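Local atomic coordinates of OmpT protein (Vibrio cholerae serotype O1, PDB entry 6EHD), a protein that probably serves as a non-specific diffusion porin, a membrane beta barrel through which small solutes and ions cross the outer membrane. Residues K172-V176 and D187-V192; G206-I210 and A236-K240; A51-E57 and R69-V75; L148-Y152 and S195-V199; D263-T267 and G290-T294. The protein carries 1 engineered substitution. All coordinates share one frame; numbering follows the deposited sequence. Where two conformers were deposited one is given.

Interaction 1 (K172-V176 and D187-V192)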
# COMPACT_ATOMS: atom_id res chain seq x y z
N LYS A 172 -11.31 -14.42 10.27
CA LYS A 172 -12.42 -15.11 10.96
C LYS A 172 -12.81 -14.46 12.28
O LYS A 172 -13.85 -14.77 12.81
CB LYS A 172 -12.09 -16.59 11.16
CG LYS A 172 -12.20 -17.40 9.88
CD LYS A 172 -11.55 -18.78 10.05
CE LYS A 172 -11.69 -19.59 8.79
NZ LYS A 172 -11.28 -21.02 9.00
N ALA A 173 -12.00 -13.53 12.79
CA ALA A 173 -12.32 -12.79 14.00
C ALA A 173 -11.91 -11.34 13.91
O ALA A 173 -11.11 -10.84 14.71
CB ALA A 173 -11.66 -13.45 15.21
N PHE A 174 -12.47 -10.62 12.95
CA PHE A 174 -12.08 -9.23 12.69
C PHE A 174 -12.85 -8.28 13.65
O PHE A 174 -14.08 -8.31 13.69
CB PHE A 174 -12.39 -8.85 11.23
CG PHE A 174 -11.85 -7.52 10.83
CD1 PHE A 174 -10.49 -7.34 10.56
CD2 PHE A 174 -12.69 -6.42 10.70
CE1 PHE A 174 -10.00 -6.08 10.21
CE2 PHE A 174 -12.20 -5.18 10.28
CZ PHE A 174 -10.84 -5.01 10.05
N LYS A 175 -12.12 -7.43 14.35
CA LYS A 175 -12.69 -6.36 15.17
C LYS A 175 -13.17 -5.17 14.33
O LYS A 175 -12.38 -4.36 13.85
CB LYS A 175 -11.70 -5.88 16.23
CG LYS A 175 -12.27 -4.84 17.20
CD LYS A 175 -11.34 -4.64 18.40
CE LYS A 175 -12.04 -4.10 19.65
NZ LYS A 175 -11.87 -2.63 19.81
N VAL A 176 -14.48 -5.10 14.17
CA VAL A 176 -15.17 -3.95 13.56
C VAL A 176 -15.20 -2.71 14.48
O VAL A 176 -14.99 -1.57 14.01
CB VAL A 176 -16.59 -4.37 13.15
CG1 VAL A 176 -17.46 -3.17 12.81
CG2 VAL A 176 -16.52 -5.38 12.01
N ASP A 187 -17.13 -5.87 22.42
CA ASP A 187 -16.49 -5.79 21.10
C ASP A 187 -17.40 -6.39 20.03
O ASP A 187 -17.97 -7.45 20.24
CB ASP A 187 -15.16 -6.54 21.10
CG ASP A 187 -14.05 -5.76 21.78
OD1 ASP A 187 -14.21 -4.55 22.05
OD2 ASP A 187 -12.98 -6.37 22.01
N ILE A 188 -17.54 -5.72 18.88
CA ILE A 188 -18.23 -6.30 17.72
C ILE A 188 -17.15 -7.01 16.85
O ILE A 188 -16.25 -6.34 16.30
CB ILE A 188 -18.94 -5.21 16.87
CG1 ILE A 188 -19.80 -4.24 17.71
CG2 ILE A 188 -19.81 -5.87 15.80
CD1 ILE A 188 -20.02 -2.89 17.05
N LYS A 189 -17.22 -8.34 16.76
CA LYS A 189 -16.31 -9.12 15.92
C LYS A 189 -17.09 -9.94 14.92
O LYS A 189 -18.20 -10.34 15.21
CB LYS A 189 -15.39 -10.03 16.74
CG LYS A 189 -14.68 -9.27 17.84
CD LYS A 189 -13.29 -9.79 18.14
CE LYS A 189 -12.62 -8.91 19.19
NZ LYS A 189 -11.14 -8.94 19.07
N ALA A 190 -16.52 -10.16 13.73
CA ALA A 190 -17.18 -10.86 12.67
C ALA A 190 -16.17 -11.62 11.82
O ALA A 190 -14.98 -11.31 11.85
CB ALA A 190 -17.96 -9.87 11.84
N ASP A 191 -16.66 -12.67 11.18
CA ASP A 191 -15.96 -13.43 10.16
C ASP A 191 -16.21 -12.72 8.80
O ASP A 191 -17.29 -12.82 8.20
CB ASP A 191 -16.47 -14.90 10.19
CG ASP A 191 -15.75 -15.83 9.21
OD1 ASP A 191 -14.96 -15.42 8.30
OD2 ASP A 191 -16.04 -17.05 9.30
N VAL A 192 -15.19 -11.97 8.33
CA VAL A 192 -15.34 -11.08 7.14
C VAL A 192 -14.32 -11.48 6.05
O VAL A 192 -13.17 -11.80 6.36
CB VAL A 192 -15.26 -9.60 7.54
CG1 VAL A 192 -14.01 -9.29 8.34
CG2 VAL A 192 -15.35 -8.66 6.32
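The amide N of Phe174 donates to Ala190 O at 2.8 Å, and Phe174 O takes Ala190 N in return, so this pair is tied twice through its backbones. Val176 N reaches Ile188 O less straight, at 135°. These bonds belong to the hairpin of strands 174-181 and 184-205, which extends the wall of the porin barrel beyond the corner the chain turns at Lys172 and Ala173. Next to the small side chain of Ala190, Phe174 CB packs tightly on Val192 CG1, 3.3 Å away, and both side chains also touch Leu113. The flanks carry charge, as suits a surface hairpin. Lys175 lays CE over the Asp187 carboxylate, 3.3 Å from OD1, and the bend at its last torsion (chi4 -98°) sets NZ, which makes only a long salt bridge to Asp187 OD1 at 3.8 Å. Lys172 and Asp191 lie side by side, pointing the same way, with Lys172 CG 3.7 Å from Asp191 OD1; their charged ends turn to other partners, Lys172 NZ to Asn143 and Asp191 OD2 to Arg170.

Interaction 2 (G206-I210 and A236-K240); sequences GDALI and AGTYK. With C8E ((hydroxyethyloxy)tri(ethyloxy)octane), chain H.
Asp207 CB sits over one face of the Tyr239 ring, a CH-pi contact 4.2 Å from the centroid and 21° off the ring normal, and Ala208 CB meets CD2 of the same ring at 3.6 Å. The ring can lie along the neighbouring strand because Tyr239 carries CG anti to its own amide nitrogen (chi1 -160°), and the small methyl of Ala208 lets it settle there. A second layer is water: one molecule joins Asp207 OD2 to Tyr239 OH, another joins Asp207 N to the same hydroxyl. On the other face Leu209 and Thr238 stand side by side, Leu209 CB 3.5 Å from Thr238 OG1, and a third water links Thr238 OG1 with Asp207 O. That carbonyl therefore has two donors, the water and Lys240 N at 3.0 Å. The bare CA of Gly237 allows Leu209 O to approach to 3.1 Å, while Leu209 and Thr238 exchange two backbone bonds. Further out, the detergent chain runs past Ala208, Ile210 and Gly237 on the Tyr239 side, and Tyr99 touches Leu209 and Thr238. An antiparallel hairpin with a tyrosine beside bound detergent is consistent with the aromatic girdle of outer-membrane beta barrels.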
# COMPACT_ATOMS: atom_id res chain seq x y z
N GLY A 206 6.41 12.84 -22.15
CA GLY A 206 7.42 13.86 -21.84
C GLY A 206 7.70 13.94 -20.34
O GLY A 206 8.11 12.97 -19.71
N ASP A 207 7.51 15.12 -19.79
CA ASP A 207 7.73 15.34 -18.35
C ASP A 207 6.47 14.97 -17.53
O ASP A 207 6.51 15.17 -16.30
CB ASP A 207 8.05 16.84 -18.12
CG ASP A 207 9.47 17.21 -18.66
OD1 ASP A 207 10.36 16.40 -18.51
OD2 ASP A 207 9.62 18.30 -19.18
N ALA A 208 5.41 14.44 -18.17
CA ALA A 208 4.12 14.14 -17.49
C ALA A 208 3.89 12.65 -17.31
O ALA A 208 4.28 11.82 -18.18
CB ALA A 208 2.92 14.79 -18.21
N LEU A 209 3.19 12.29 -16.21
CA LEU A 209 2.70 10.91 -16.00
C LEU A 209 1.24 11.04 -15.66
O LEU A 209 0.89 11.91 -14.82
CB LEU A 209 3.46 10.26 -14.84
CG LEU A 209 2.88 8.96 -14.28
CD1 LEU A 209 3.00 7.91 -15.38
CD2 LEU A 209 3.60 8.53 -13.00
N ILE A 210 0.35 10.29 -16.33
CA ILE A 210 -1.11 10.29 -15.91
C ILE A 210 -1.56 8.87 -15.67
O ILE A 210 -1.26 7.97 -16.48
CB ILE A 210 -2.03 10.92 -16.99
CG1 ILE A 210 -1.54 12.37 -17.25
CG2 ILE A 210 -3.46 10.97 -16.46
CD1 ILE A 210 -2.38 13.19 -18.24
N ALA A 236 -4.98 10.49 -11.39
CA ALA A 236 -3.84 11.21 -10.74
C ALA A 236 -2.75 11.47 -11.77
O ALA A 236 -2.65 10.83 -12.82
CB ALA A 236 -3.29 10.43 -9.54
N GLY A 237 -1.86 12.42 -11.44
CA GLY A 237 -0.69 12.70 -12.30
C GLY A 237 0.46 13.39 -11.61
O GLY A 237 0.31 13.94 -10.50
N THR A 238 1.58 13.41 -12.34
CA THR A 238 2.79 14.14 -11.89
C THR A 238 3.39 14.89 -13.03
O THR A 238 3.21 14.50 -14.22
CB THR A 238 3.85 13.17 -11.30
OG1 THR A 238 4.49 12.38 -12.30
CG2 THR A 238 3.33 12.27 -10.17
N TYR A 239 4.11 15.96 -12.72
CA TYR A 239 4.75 16.77 -13.78
C TYR A 239 6.08 17.29 -13.27
O TYR A 239 6.11 18.02 -12.26
CB TYR A 239 3.89 17.93 -14.21
CG TYR A 239 4.27 18.47 -15.58
CD1 TYR A 239 5.31 19.44 -15.74
CD2 TYR A 239 3.64 18.01 -16.74
CE1 TYR A 239 5.69 19.91 -17.02
CE2 TYR A 239 4.06 18.46 -18.01
CZ TYR A 239 5.08 19.42 -18.12
OH TYR A 239 5.46 19.85 -19.36
N LYS A 240 7.16 16.96 -14.00
CA LYS A 240 8.52 17.47 -13.66
C LYS A 240 8.68 18.90 -14.20
O LYS A 240 8.85 19.07 -15.43
CB LYS A 240 9.52 16.49 -14.34
CG LYS A 240 10.99 16.71 -14.07
CD LYS A 240 11.84 15.46 -14.33
CE LYS A 240 13.09 15.47 -13.47
NZ LYS A 240 14.16 14.64 -14.09
C1 C8E H . 4.03 20.75 -23.22
C2 C8E H . 2.57 20.36 -23.25
C3 C8E H . 2.40 18.86 -23.05
C4 C8E H . 1.06 18.46 -22.43
C5 C8E H . 1.23 17.44 -21.29
C6 C8E H . -0.01 17.38 -20.40
C7 C8E H . -0.04 18.52 -19.38
C8 C8E H . -1.16 18.37 -18.36
O9 C8E H . -0.65 17.89 -17.10
C10 C8E H . -0.48 16.47 -17.01
C11 C8E H . -0.35 15.96 -15.57
O12 C8E H . -0.37 17.02 -14.65
C13 C8E H . -0.13 16.74 -13.25
C14 C8E H . -0.56 17.96 -12.48
O15 C8E H . 0.29 18.26 -11.42
C16 C8E H . 0.07 19.55 -10.79
O HOH W 1 6.43 13.38 -14.02
O HOH W 2 6.16 17.54 -21.38
O HOH W 3 7.95 20.55 -19.37

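Interaction 3 (A51-E57 and R69-V75)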
# COMPACT_ATOMS: atom_id res chain seq x y z
N ALA A 51 19.93 -17.88 -7.91
CA ALA A 51 20.44 -16.90 -6.92
C ALA A 51 19.63 -16.95 -5.61
O ALA A 51 18.48 -17.35 -5.61
CB ALA A 51 20.48 -15.50 -7.54
N LEU A 52 20.25 -16.58 -4.49
CA LEU A 52 19.65 -16.62 -3.17
C LEU A 52 19.66 -15.16 -2.55
O LEU A 52 20.56 -14.37 -2.85
CB LEU A 52 20.49 -17.49 -2.21
CG LEU A 52 20.73 -18.93 -2.69
CD1 LEU A 52 21.76 -19.66 -1.82
CD2 LEU A 52 19.42 -19.68 -2.67
N GLN A 53 18.70 -14.90 -1.71
CA GLN A 53 18.51 -13.62 -1.03
C GLN A 53 18.11 -13.86 0.40
O GLN A 53 17.27 -14.70 0.72
CB GLN A 53 17.44 -12.74 -1.76
CG GLN A 53 17.14 -11.42 -1.02
CD GLN A 53 15.90 -10.66 -1.57
OE1 GLN A 53 14.94 -11.28 -2.12
NE2 GLN A 53 15.92 -9.30 -1.45
N GLY A 54 18.70 -13.07 1.30
CA GLY A 54 18.24 -13.03 2.68
C GLY A 54 18.10 -11.50 3.08
O GLY A 54 19.04 -10.79 2.97
N LYS A 55 16.93 -11.08 3.53
CA LYS A 55 16.66 -9.62 3.84
C LYS A 55 15.94 -9.49 5.15
O LYS A 55 14.98 -10.22 5.43
CB LYS A 55 15.85 -9.01 2.65
CG LYS A 55 15.55 -7.52 2.77
CD LYS A 55 14.91 -6.98 1.44
CE LYS A 55 14.46 -5.52 1.57
NZ LYS A 55 14.00 -5.00 0.26
N VAL A 56 16.29 -8.48 5.99
CA VAL A 56 15.54 -8.23 7.15
C VAL A 56 15.51 -6.66 7.33
O VAL A 56 16.46 -6.02 6.99
CB VAL A 56 16.18 -8.93 8.38
CG1 VAL A 56 17.59 -8.49 8.60
CG2 VAL A 56 15.32 -8.76 9.61
N GLU A 57 14.36 -6.17 7.73
CA GLU A 57 14.11 -4.71 7.88
C GLU A 57 13.47 -4.48 9.18
O GLU A 57 12.45 -5.13 9.53
CB GLU A 57 13.16 -4.25 6.75
CG GLU A 57 13.00 -2.66 6.68
CD GLU A 57 12.19 -2.19 5.42
OE1 GLU A 57 11.04 -1.76 5.59
OE2 GLU A 57 12.76 -2.29 4.31
N ARG A 69 10.01 -5.46 10.50
CA ARG A 69 8.97 -5.05 9.50
C ARG A 69 8.78 -6.13 8.42
O ARG A 69 7.64 -6.45 8.03
CB ARG A 69 9.32 -3.69 8.78
CG ARG A 69 8.91 -2.48 9.64
CD ARG A 69 9.57 -1.19 9.07
NE ARG A 69 9.21 -0.83 7.69
CZ ARG A 69 8.14 -0.15 7.32
NH1 ARG A 69 7.98 0.15 6.05
NH2 ARG A 69 7.23 0.24 8.17
N ASN A 70 9.92 -6.60 7.89
CA ASN A 70 9.97 -7.71 6.88
C ASN A 70 11.10 -8.65 7.26
O ASN A 70 12.13 -8.18 7.76
CB ASN A 70 10.32 -7.16 5.49
CG ASN A 70 9.04 -6.73 4.64
OD1 ASN A 70 9.18 -6.59 3.45
ND2 ASN A 70 7.86 -6.59 5.23
N HIS A 71 10.96 -9.94 6.87
CA HIS A 71 12.04 -10.95 7.07
C HIS A 71 11.84 -12.03 5.98
O HIS A 71 10.81 -12.71 5.96
CB HIS A 71 11.90 -11.52 8.50
CG HIS A 71 13.00 -12.46 8.90
ND1 HIS A 71 13.02 -13.12 10.12
CD2 HIS A 71 14.10 -12.89 8.24
CE1 HIS A 71 14.08 -13.91 10.19
NE2 HIS A 71 14.77 -13.77 9.08
N ILE A 72 12.78 -12.09 5.07
CA ILE A 72 12.59 -12.77 3.79
C ILE A 72 13.77 -13.71 3.48
O ILE A 72 14.94 -13.31 3.60
CB ILE A 72 12.47 -11.71 2.63
CG1 ILE A 72 11.33 -10.74 2.92
CG2 ILE A 72 12.14 -12.37 1.31
CD1 ILE A 72 11.19 -9.56 1.92
N LEU A 73 13.43 -14.91 2.99
CA LEU A 73 14.35 -15.78 2.26
C LEU A 73 13.86 -15.96 0.81
O LEU A 73 12.74 -16.37 0.60
CB LEU A 73 14.33 -17.16 3.00
CG LEU A 73 15.61 -17.96 2.95
CD1 LEU A 73 15.56 -19.11 3.98
CD2 LEU A 73 15.84 -18.44 1.54
N GLY A 74 14.70 -15.68 -0.15
CA GLY A 74 14.36 -15.65 -1.54
C GLY A 74 15.22 -16.60 -2.41
O GLY A 74 16.44 -16.74 -2.20
N VAL A 75 14.57 -17.17 -3.43
CA VAL A 75 15.19 -18.09 -4.37
C VAL A 75 14.80 -17.68 -5.78
O VAL A 75 13.62 -17.82 -6.13
CB VAL A 75 14.75 -19.58 -4.11
CG1 VAL A 75 15.54 -20.46 -5.04
CG2 VAL A 75 14.95 -19.95 -2.65
O HOH W 4 9.19 -1.48 3.74
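The carboxylate of Glu57 and the guanidinium of Arg69 lie almost in one plane, 9° apart, with OE1 at the guanidinium edge: Arg69 NE donates to Glu57 OE1 at 2.9 Å, virtually straight at 179°, onto the lone pair facing away from OE2. A classic beta bulge places them, since Arg69 and Asn70 both face Glu57 where strand 67-77 of this porin hairpin turns a corner. Glu57 O accepts Arg69 N and, weakly, Asn70 N. A water donating to OE1 and accepting from Arg69 NH1 braces the ion pair. Tyr14 holds Glu57 OE2, and Asp303 forms a salt bridge with Arg69 NH2, so the polar tip of each side chain has a second partner, and the charges probably stabilise one another in this buried spot. Lys55 O lies at the edge of the His71 ring, near its plane. Beyond the bulge the strands pair regularly, Lys55 with Ile72 and Gln53 with Gly74; with no side chain, Gly74 leaves space for Gln53, whose OE1 is bonded to Lys81. Back at the corner, Asn70 ND2 folds over its own chain and donates to Arg69 O at 2.8 Å, from above that carbonyl's plane.

Interaction 4 (L148-Y152 and S195-V199). With C8E ((hydroxyethyloxy)tri(ethyloxy)octane), chain K; C8E ((hydroxyethyloxy)tri(ethyloxy)octane), chain J.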
# COMPACT_ATOMS: atom_id res chain seq x y z
N LEU A 148 -5.23 -15.61 2.64
CA LEU A 148 -4.86 -14.68 1.53
C LEU A 148 -4.43 -15.42 0.28
O LEU A 148 -3.58 -16.33 0.31
CB LEU A 148 -3.75 -13.72 2.00
CG LEU A 148 -3.22 -12.65 1.04
CD1 LEU A 148 -4.28 -11.57 0.84
CD2 LEU A 148 -1.95 -12.04 1.56
N ALA A 149 -4.96 -14.97 -0.85
CA ALA A 149 -4.54 -15.45 -2.12
C ALA A 149 -4.72 -14.29 -3.16
O ALA A 149 -5.83 -13.71 -3.24
CB ALA A 149 -5.37 -16.68 -2.54
N GLU A 150 -3.67 -14.05 -3.96
CA GLU A 150 -3.63 -12.91 -4.89
C GLU A 150 -2.92 -13.23 -6.19
O GLU A 150 -1.97 -14.01 -6.19
CB GLU A 150 -2.88 -11.70 -4.20
CG GLU A 150 -3.56 -11.24 -2.91
CD GLU A 150 -2.97 -9.92 -2.33
OE1 GLU A 150 -1.70 -9.82 -2.35
OE2 GLU A 150 -3.77 -9.08 -1.85
N LEU A 151 -3.34 -12.59 -7.30
CA LEU A 151 -2.72 -12.74 -8.62
C LEU A 151 -2.91 -11.48 -9.42
O LEU A 151 -4.07 -11.00 -9.50
CB LEU A 151 -3.36 -13.93 -9.40
CG LEU A 151 -2.98 -14.10 -10.88
CD1 LEU A 151 -1.55 -14.47 -10.98
CD2 LEU A 151 -3.80 -15.21 -11.59
N TYR A 152 -1.81 -10.96 -9.96
CA TYR A 152 -1.80 -9.76 -10.83
C TYR A 152 -0.95 -10.05 -12.09
O TYR A 152 0.09 -10.77 -12.02
CB TYR A 152 -1.24 -8.53 -10.05
CG TYR A 152 -2.14 -8.03 -8.94
CD1 TYR A 152 -2.17 -8.62 -7.68
CD2 TYR A 152 -2.96 -6.90 -9.12
CE1 TYR A 152 -3.02 -8.16 -6.68
CE2 TYR A 152 -3.75 -6.40 -8.11
CZ TYR A 152 -3.81 -7.03 -6.89
OH TYR A 152 -4.68 -6.54 -5.89
N SER A 195 -13.11 -9.53 -1.10
CA SER A 195 -12.79 -9.98 -2.42
C SER A 195 -12.65 -8.75 -3.36
O SER A 195 -13.51 -7.93 -3.43
CB SER A 195 -13.91 -10.91 -2.96
OG SER A 195 -14.05 -11.99 -2.02
N TYR A 196 -11.56 -8.67 -4.12
CA TYR A 196 -11.28 -7.43 -4.87
C TYR A 196 -10.63 -7.68 -6.25
O TYR A 196 -10.00 -8.71 -6.52
CB TYR A 196 -10.44 -6.42 -3.95
CG TYR A 196 -9.26 -7.15 -3.22
CD1 TYR A 196 -9.49 -7.76 -1.98
CD2 TYR A 196 -8.02 -7.31 -3.84
CE1 TYR A 196 -8.49 -8.49 -1.32
CE2 TYR A 196 -6.98 -8.01 -3.16
CZ TYR A 196 -7.25 -8.63 -1.91
OH TYR A 196 -6.26 -9.36 -1.22
N PHE A 197 -10.82 -6.73 -7.16
CA PHE A 197 -10.33 -6.73 -8.52
C PHE A 197 -10.10 -5.33 -9.02
O PHE A 197 -10.90 -4.39 -8.72
CB PHE A 197 -11.38 -7.52 -9.43
CG PHE A 197 -10.99 -7.55 -10.87
CD1 PHE A 197 -9.94 -8.33 -11.28
CD2 PHE A 197 -11.68 -6.83 -11.82
CE1 PHE A 197 -9.53 -8.36 -12.61
CE2 PHE A 197 -11.25 -6.83 -13.13
CZ PHE A 197 -10.19 -7.62 -13.53
N GLU A 198 -9.04 -5.13 -9.88
CA GLU A 198 -8.70 -3.83 -10.35
C GLU A 198 -8.09 -3.87 -11.74
O GLU A 198 -7.50 -4.89 -12.15
CB GLU A 198 -7.64 -3.16 -9.39
CG GLU A 198 -6.27 -3.78 -9.37
CD GLU A 198 -5.26 -3.35 -10.46
OE1 GLU A 198 -5.35 -2.24 -10.98
OE2 GLU A 198 -4.33 -4.16 -10.81
N VAL A 199 -8.23 -2.76 -12.44
CA VAL A 199 -7.47 -2.46 -13.68
C VAL A 199 -6.81 -1.08 -13.57
O VAL A 199 -7.49 -0.10 -13.14
CB VAL A 199 -8.43 -2.48 -14.90
CG1 VAL A 199 -7.73 -2.05 -16.18
CG2 VAL A 199 -9.05 -3.87 -15.07
C1 C8E K . -12.57 -9.87 -16.47
C2 C8E K . -12.97 -10.92 -15.44
C3 C8E K . -13.62 -10.27 -14.25
C4 C8E K . -13.30 -11.05 -13.01
C5 C8E K . -14.12 -10.54 -11.89
C6 C8E K . -13.79 -11.22 -10.59
C7 C8E K . -14.51 -10.42 -9.54
C8 C8E K . -14.34 -10.91 -8.12
O9 C8E K . -14.99 -9.89 -7.34
C10 C8E K . -14.16 -8.87 -6.83
C11 C8E K . -14.90 -7.53 -6.83
O12 C8E K . -16.14 -7.69 -6.16
C1 C8E J . -11.80 -8.28 -18.77
C2 C8E J . -10.57 -7.83 -18.02
C3 C8E J . -9.65 -7.07 -18.95
C4 C8E J . -8.90 -5.98 -18.22
C5 C8E J . -7.56 -5.69 -18.87
C6 C8E J . -7.32 -4.25 -19.22
C7 C8E J . -8.41 -3.52 -20.00
C8 C8E J . -7.76 -2.41 -20.85
O9 C8E J . -7.05 -1.54 -19.99
C10 C8E J . -6.61 -0.28 -20.46
C11 C8E J . -6.22 0.45 -19.18
O12 C8E J . -7.31 1.29 -18.77
C13 C8E J . -7.18 1.82 -17.46
C14 C8E J . -8.55 2.07 -16.88
O15 C8E J . -9.25 3.21 -17.42
C16 C8E J . -9.17 3.60 -18.75
C17 C8E J . -10.43 4.39 -19.08
O18 C8E J . -10.15 5.71 -19.46
C19 C8E J . -9.69 5.85 -20.80
C20 C8E J . -9.38 7.33 -20.78
O21 C8E J . -8.32 7.72 -19.91
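Glu150 and Tyr196 meet although their strands are not neighbours: the segments run nearly parallel, 10° apart with axes 9.4 Å from each other, and side chains alone span the gap. Tyr196 OH donates to Glu150 OE2 at 2.6 Å, using the lone pair turned away from OE1. Carboxylate and ring stand almost perpendicular, at 86°. Ser91 also bonds OE2, so that oxygen is gripped twice, as suits a charged group in a buried place. Tyr196 gets its long ring across because CG takes the cramped site between amide nitrogen and carbonyl carbon (chi1 46°), and Leu148 CD1 lies 3.6 Å from its hydroxyl. Tyr152 crosses at about a right angle, its OH beside the Tyr196 ring edge, 3.9 Å from Tyr196 CE2, with Tyr215 as hydrogen-bond partner. Glu198, bent at chi2, brings OE2 in the plane of the Tyr152 ring, 3.5 Å from CD2; its bond goes to His163. The alternation is that of a porin wall: these polar and aromatic residues turn inward, while Phe197 and Val199 point the other way, against detergent. Strand 160-171 runs between the two, strand 208-221 flanks Tyr196 and Glu198, and helix 90-94, probably part of the segment that folds into the barrel as in other porins, rests on Glu150 and Tyr152.

Interaction 5 (D263-T267 and G290-T294); sequences DEDGT and GDGTT. With C8E ((hydroxyethyloxy)tri(ethyloxy)octane), chain F.
Glu264 lays its CB against Thr293 OG1 at 3.8 Å, the two side chains crossing at about a right angle. A bend at chi2 (-88°) keeps the carboxylate close to the threonine hydroxyl, where one water touches Glu264 OE1, Thr293 OG1 and Asp265 O. Thr293 N donates to Asp265 O at 3.0 Å, straight at 171° along the N-H but arriving from above the carbonyl plane. The next bonds are regular: Thr267 and Asp291 exchange two of 2.9 Å, from Thr267 N to Asp291 O and from Asp291 N to Thr267 O. This is the far end of the barrel hairpin of strands 263-276 and 281-291. Here the chain turns a corner at Gly292, whose positive phi suits a residue without a side chain, and continues as strand 293-299 in a small separate sheet. Gly266 faces it, the CA atoms 4.2 Å apart, and the lack of side chains lets the backbones close up. A second water accepts from Thr267 OG1 and donates to Asp265 OD1 and Asp291 O. Asp265 OD2 is bonded to Tyr253 and Asp291 OD1 to Ser313 N. Detergent runs beneath the turn, its C19 3.7 Å from Thr294 CG2.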
# COMPACT_ATOMS: atom_id res chain seq x y z
N ASP A 263 -26.68 3.62 1.27
CA ASP A 263 -25.64 4.03 0.28
C ASP A 263 -24.80 5.12 0.92
O ASP A 263 -25.34 6.02 1.61
CB ASP A 263 -26.25 4.64 -0.98
CG ASP A 263 -26.59 3.63 -2.04
OD1 ASP A 263 -25.84 2.68 -2.28
OD2 ASP A 263 -27.65 3.79 -2.68
N GLU A 264 -23.48 5.10 0.70
CA GLU A 264 -22.65 6.33 1.05
C GLU A 264 -21.65 6.59 -0.09
O GLU A 264 -21.60 5.80 -1.01
CB GLU A 264 -21.91 6.16 2.36
CG GLU A 264 -22.75 5.78 3.57
CD GLU A 264 -23.35 6.92 4.35
OE1 GLU A 264 -23.18 8.10 4.01
OE2 GLU A 264 -24.01 6.60 5.37
N ASP A 265 -20.89 7.67 0.00
CA ASP A 265 -19.75 7.88 -0.93
C ASP A 265 -18.70 8.77 -0.25
O ASP A 265 -19.00 9.37 0.83
CB ASP A 265 -20.19 8.42 -2.31
CG ASP A 265 -20.85 9.79 -2.31
OD1 ASP A 265 -20.61 10.63 -1.43
OD2 ASP A 265 -21.41 10.11 -3.37
N GLY A 266 -17.52 8.88 -0.87
CA GLY A 266 -16.39 9.66 -0.33
C GLY A 266 -15.51 10.19 -1.45
O GLY A 266 -15.34 9.49 -2.46
N THR A 267 -15.03 11.44 -1.28
CA THR A 267 -14.18 12.15 -2.23
C THR A 267 -12.88 12.54 -1.50
O THR A 267 -12.97 13.06 -0.35
CB THR A 267 -14.92 13.39 -2.73
OG1 THR A 267 -16.11 12.96 -3.46
CG2 THR A 267 -14.08 14.11 -3.69
N GLY A 290 -10.91 16.20 2.05
CA GLY A 290 -11.74 15.01 2.14
C GLY A 290 -13.23 15.34 2.44
O GLY A 290 -13.49 16.29 3.18
N ASP A 291 -14.17 14.60 1.85
CA ASP A 291 -15.63 14.75 2.20
C ASP A 291 -16.32 13.42 2.03
O ASP A 291 -16.32 12.86 0.90
CB ASP A 291 -16.24 15.80 1.30
CG ASP A 291 -17.67 16.24 1.78
OD1 ASP A 291 -17.83 16.49 2.95
OD2 ASP A 291 -18.57 16.20 0.97
N GLY A 292 -16.94 12.92 3.11
CA GLY A 292 -17.69 11.69 3.05
C GLY A 292 -17.07 10.56 3.77
O GLY A 292 -16.30 10.77 4.74
N THR A 293 -17.36 9.35 3.29
CA THR A 293 -17.02 8.10 3.94
C THR A 293 -15.83 7.31 3.34
O THR A 293 -15.74 7.28 2.10
CB THR A 293 -18.27 7.21 3.85
OG1 THR A 293 -19.33 7.83 4.62
CG2 THR A 293 -18.02 5.81 4.37
N THR A 294 -14.98 6.72 4.19
CA THR A 294 -14.11 5.56 3.84
C THR A 294 -14.36 4.42 4.78
O THR A 294 -14.52 4.72 6.00
CB THR A 294 -12.60 5.93 3.77
OG1 THR A 294 -11.80 4.79 3.45
CG2 THR A 294 -12.05 6.48 5.10
O9 C8E F . -8.73 10.57 10.61
C10 C8E F . -8.74 11.68 9.73
C11 C8E F . -7.62 11.53 8.72
O12 C8E F . -7.91 12.43 7.65
C13 C8E F . -7.20 12.15 6.45
C14 C8E F . -7.75 12.80 5.20
O15 C8E F . -9.13 12.47 4.87
C16 C8E F . -9.26 11.09 4.55
C17 C8E F . -10.69 10.74 4.80
O18 C8E F . -11.32 10.85 3.54
C19 C8E F . -11.84 9.62 3.07
C20 C8E F . -13.32 9.85 3.14
O21 C8E F . -13.66 10.72 2.06
O HOH W 5 -20.85 9.56 3.56
O HOH W 6 -18.23 12.46 -1.64

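Overall arrangement
Interactions 1, 2, 3 and 5 each join the two strands of one antiparallel hairpin, interaction 5 reaching past the corner into strand 293-299, whereas interaction 4 links strands 147-157 and 184-205 across an intervening strand. Along the chain interaction 3 comes first. Interaction 4 then brackets interaction 1, with which it shares strand 184-205; interactions 2 and 5 follow in series. Strand 208-221 of interaction 2 follows strand 184-205 and pairs with it. Interactions 1 and 2 lie on opposite sides of the chain's centre, their centres about 41 Å apart, as do interactions 3 and 5, about 39 Å apart. The hairpin contacts are spread over the barrel wall, both along and around it, while interaction 4, about 13 Å from the chain's centre, belongs to the inner lining.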